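Local coordinates for protein Cwp19 (Clostridioides difficile, PDB 5OQ3) that probably hydrolyses glycosidic bonds of cell-wall peptidoglycan through this TIM-barrel glycoside hydrolase domain, while the whole protein may also have N-acetylmuramoyl-L-alanine amidase activity, at residues Y36-P41 with Y361-D366. Numbering follows the deposited sequence.
Sequences YNLDWP and YFSAKD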
loop_
_atom_site.group_PDB
_atom_site.type_symbol
_atom_site.label_atom_id
_atom_site.label_comp_id
_atom_site.label_asym_id
_atom_site.label_seq_id
_atom_site.Cartn_x
_atom_site.Cartn_y
_atom_site.Cartn_z
ATOM N N TYR A 36 -2.369 1.396 -13.745
ATOM C CA TYR A 36 -3.465 1.465 -14.715
ATOM C C TYR A 36 -4.198 2.819 -14.672
ATOM O O TYR A 36 -5.334 2.918 -15.098
ATOM C CB TYR A 36 -4.431 0.300 -14.541
ATOM C CG TYR A 36 -3.814 -1.032 -14.770
ATOM C CD1 TYR A 36 -3.226 -1.339 -16.009
ATOM C CD2 TYR A 36 -3.832 -2.015 -13.785
ATOM C CE1 TYR A 36 -2.661 -2.577 -16.247
ATOM C CE2 TYR A 36 -3.262 -3.262 -14.023
ATOM C CZ TYR A 36 -2.680 -3.525 -15.253
ATOM O OH TYR A 36 -2.126 -4.744 -15.510
ATOM N N ASN A 37 -3.508 3.876 -14.211
ATOM C CA ASN A 37 -4.067 5.231 -14.193
ATOM C C ASN A 37 -5.392 5.252 -13.418
ATOM O O ASN A 37 -6.307 5.948 -13.778
ATOM C CB ASN A 37 -4.208 5.735 -15.653
ATOM C CG ASN A 37 -2.857 5.847 -16.324
ATOM O OD1 ASN A 37 -2.339 4.873 -16.876
ATOM N ND2 ASN A 37 -2.232 7.016 -16.199
ATOM N N LEU A 38 -5.472 4.476 -12.335
ATOM C CA LEU A 38 -6.765 4.284 -11.646
ATOM C C LEU A 38 -7.349 5.606 -11.124
ATOM O O LEU A 38 -8.481 5.972 -11.445
ATOM C CB LEU A 38 -6.621 3.285 -10.494
ATOM C CG LEU A 38 -7.906 2.952 -9.747
ATOM C CD1 LEU A 38 -8.826 2.132 -10.656
ATOM C CD2 LEU A 38 -7.641 2.250 -8.400
ATOM N N ASP A 39 -6.578 6.299 -10.291
ATOM C CA ASP A 39 -6.990 7.564 -9.726
ATOM C C ASP A 39 -6.347 8.785 -10.376
ATOM O O ASP A 39 -6.990 9.804 -10.487
ATOM C CB ASP A 39 -6.660 7.635 -8.235
ATOM C CG ASP A 39 -7.397 6.595 -7.395
ATOM O OD1 ASP A 39 -8.631 6.571 -7.411
ATOM O OD2 ASP A 39 -6.751 5.733 -6.764
ATOM N N TRP A 40 -5.062 8.691 -10.723
ATOM C CA TRP A 40 -4.309 9.784 -11.336
ATOM C C TRP A 40 -3.067 9.180 -12.023
ATOM O O TRP A 40 -2.513 8.195 -11.484
ATOM C CB TRP A 40 -3.858 10.783 -10.256
ATOM C CG TRP A 40 -3.090 11.934 -10.820
ATOM C CD1 TRP A 40 -3.596 13.058 -11.405
ATOM C CD2 TRP A 40 -1.668 12.001 -10.974
ATOM N NE1 TRP A 40 -2.579 13.829 -11.869
ATOM C CE2 TRP A 40 -1.382 13.208 -11.616
ATOM C CE3 TRP A 40 -0.598 11.162 -10.586
ATOM C CZ2 TRP A 40 -0.081 13.602 -11.919
ATOM C CZ3 TRP A 40 0.701 11.562 -10.896
ATOM C CH2 TRP A 40 0.941 12.751 -11.580
ATOM N N PRO A 41 -2.595 9.724 -13.146
ATOM C CA PRO A 41 -3.280 10.735 -13.980
ATOM C C PRO A 41 -4.255 10.102 -14.942
ATOM O O PRO A 41 -4.020 8.986 -15.392
ATOM C CB PRO A 41 -2.112 11.363 -14.751
ATOM C CG PRO A 41 -1.142 10.251 -14.927
ATOM C CD PRO A 41 -1.261 9.394 -13.678
ATOM N N TYR A 361 -9.182 5.633 2.707
ATOM C CA TYR A 361 -10.267 5.318 1.780
ATOM C C TYR A 361 -9.691 4.811 0.439
ATOM O O TYR A 361 -8.929 5.531 -0.208
ATOM C CB TYR A 361 -11.137 6.555 1.498
ATOM C CG TYR A 361 -11.918 6.921 2.743
ATOM C CD1 TYR A 361 -13.161 6.361 2.979
ATOM C CD2 TYR A 361 -11.430 7.802 3.690
ATOM C CE1 TYR A 361 -13.879 6.675 4.106
ATOM C CE2 TYR A 361 -12.148 8.109 4.840
ATOM C CZ TYR A 361 -13.374 7.527 5.039
ATOM O OH TYR A 361 -14.123 7.799 6.165
ATOM N N PHE A 362 -10.134 3.637 0.036
ATOM C CA PHE A 362 -9.834 3.094 -1.280
ATOM C C PHE A 362 -11.021 3.289 -2.189
ATOM O O PHE A 362 -11.986 2.555 -2.026
ATOM C CB PHE A 362 -9.405 1.628 -1.247
ATOM C CG PHE A 362 -8.638 1.270 -2.496
ATOM C CD1 PHE A 362 -9.296 0.819 -3.649
ATOM C CD2 PHE A 362 -7.287 1.569 -2.587
ATOM C CE1 PHE A 362 -8.601 0.570 -4.803
ATOM C CE2 PHE A 362 -6.591 1.334 -3.766
ATOM C CZ PHE A 362 -7.257 0.838 -4.869
ATOM N N SER A 363 -10.976 4.240 -3.137
ATOM C CA SER A 363 -9.848 5.097 -3.466
ATOM C C SER A 363 -10.356 6.507 -3.743
ATOM O O SER A 363 -11.562 6.761 -3.747
ATOM C CB SER A 363 -9.021 4.538 -4.644
ATOM O OG SER A 363 -9.749 4.625 -5.854
ATOM N N ALA A 364 -9.434 7.409 -4.018
ATOM C CA ALA A 364 -9.744 8.820 -4.237
ATOM C C ALA A 364 -10.806 9.070 -5.293
ATOM O O ALA A 364 -11.675 9.942 -5.094
ATOM C CB ALA A 364 -8.480 9.569 -4.590
ATOM N N LYS A 365 -10.765 8.329 -6.406
ATOM C CA LYS A 365 -11.753 8.539 -7.460
ATOM C C LYS A 365 -13.184 8.330 -6.968
ATOM O O LYS A 365 -14.136 8.914 -7.509
ATOM C CB LYS A 365 -11.467 7.632 -8.661
ATOM C CG LYS A 365 -11.705 6.136 -8.470
ATOM C CD LYS A 365 -11.433 5.429 -9.802
ATOM C CE LYS A 365 -11.405 3.921 -9.681
ATOM N NZ LYS A 365 -12.730 3.368 -9.306
ATOM N N ASP A 366 -13.340 7.411 -6.007
ATOM C CA ASP A 366 -14.698 7.113 -5.545
ATOM C C ASP A 366 -15.306 8.287 -4.798
ATOM O O ASP A 366 -16.479 8.554 -4.918
ATOM C CB ASP A 366 -14.698 5.855 -4.688
ATOM C CG ASP A 366 -14.282 4.644 -5.467
ATOM O OD1 ASP A 366 -14.945 4.285 -6.462
ATOM O OD2 ASP A 366 -13.293 4.004 -5.076
#
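Asp39 and Lys365 bring the two backbones nearest, their CA atoms 5.4 Å apart, where the irregular segment 36-41 meets the first turn of helix 364-369. The Asp39 carboxylate carries the polar part of the contact. Its OD1 accepts two hydrogen bonds: Ser363 OG donates to the syn lone pair at 2.7 Å, and Lys365 N approaches from above the carboxylate plane, 2.9 Å from OD1, in a fairly straight bond (N-H...OD1 158°). With chi1 at 70°, Ser363 OG sits between its own backbone N and carbonyl carbon, which turns the hydroxyl to the aspartate. At the same helix start, Ser363 N donates to the anti lone pair of Asp366 OD2 at 3.0 Å, and Asp366 N returns a bond to Ser363 O. In this TIM barrel, the contact joins the loop after the first strand, 27-32, to the residues that follow the last, 356-361, across the closing seam, on the C-terminal side of the strands. Asp39 OD2 is held separately by Ser33 N, so both carboxylate oxygens are engaged and the group's rotation is restricted. Beside this polar centre, Leu38 crosses the Lys365 side chain at about a right angle; its CD1 presses to 3.3 Å from Lys365 CE, close for two carbons. The other methyl, CD2, approaches Phe362 CZ obliquely at 3.8 Å. Over the centre of one face of that ring lies Ser363 CB, just beyond the cis peptide bond that links Phe362 to Ser363. The bend at chi4 (65°) turns NZ away from Leu38 and into a long salt bridge with Asp366 OD1.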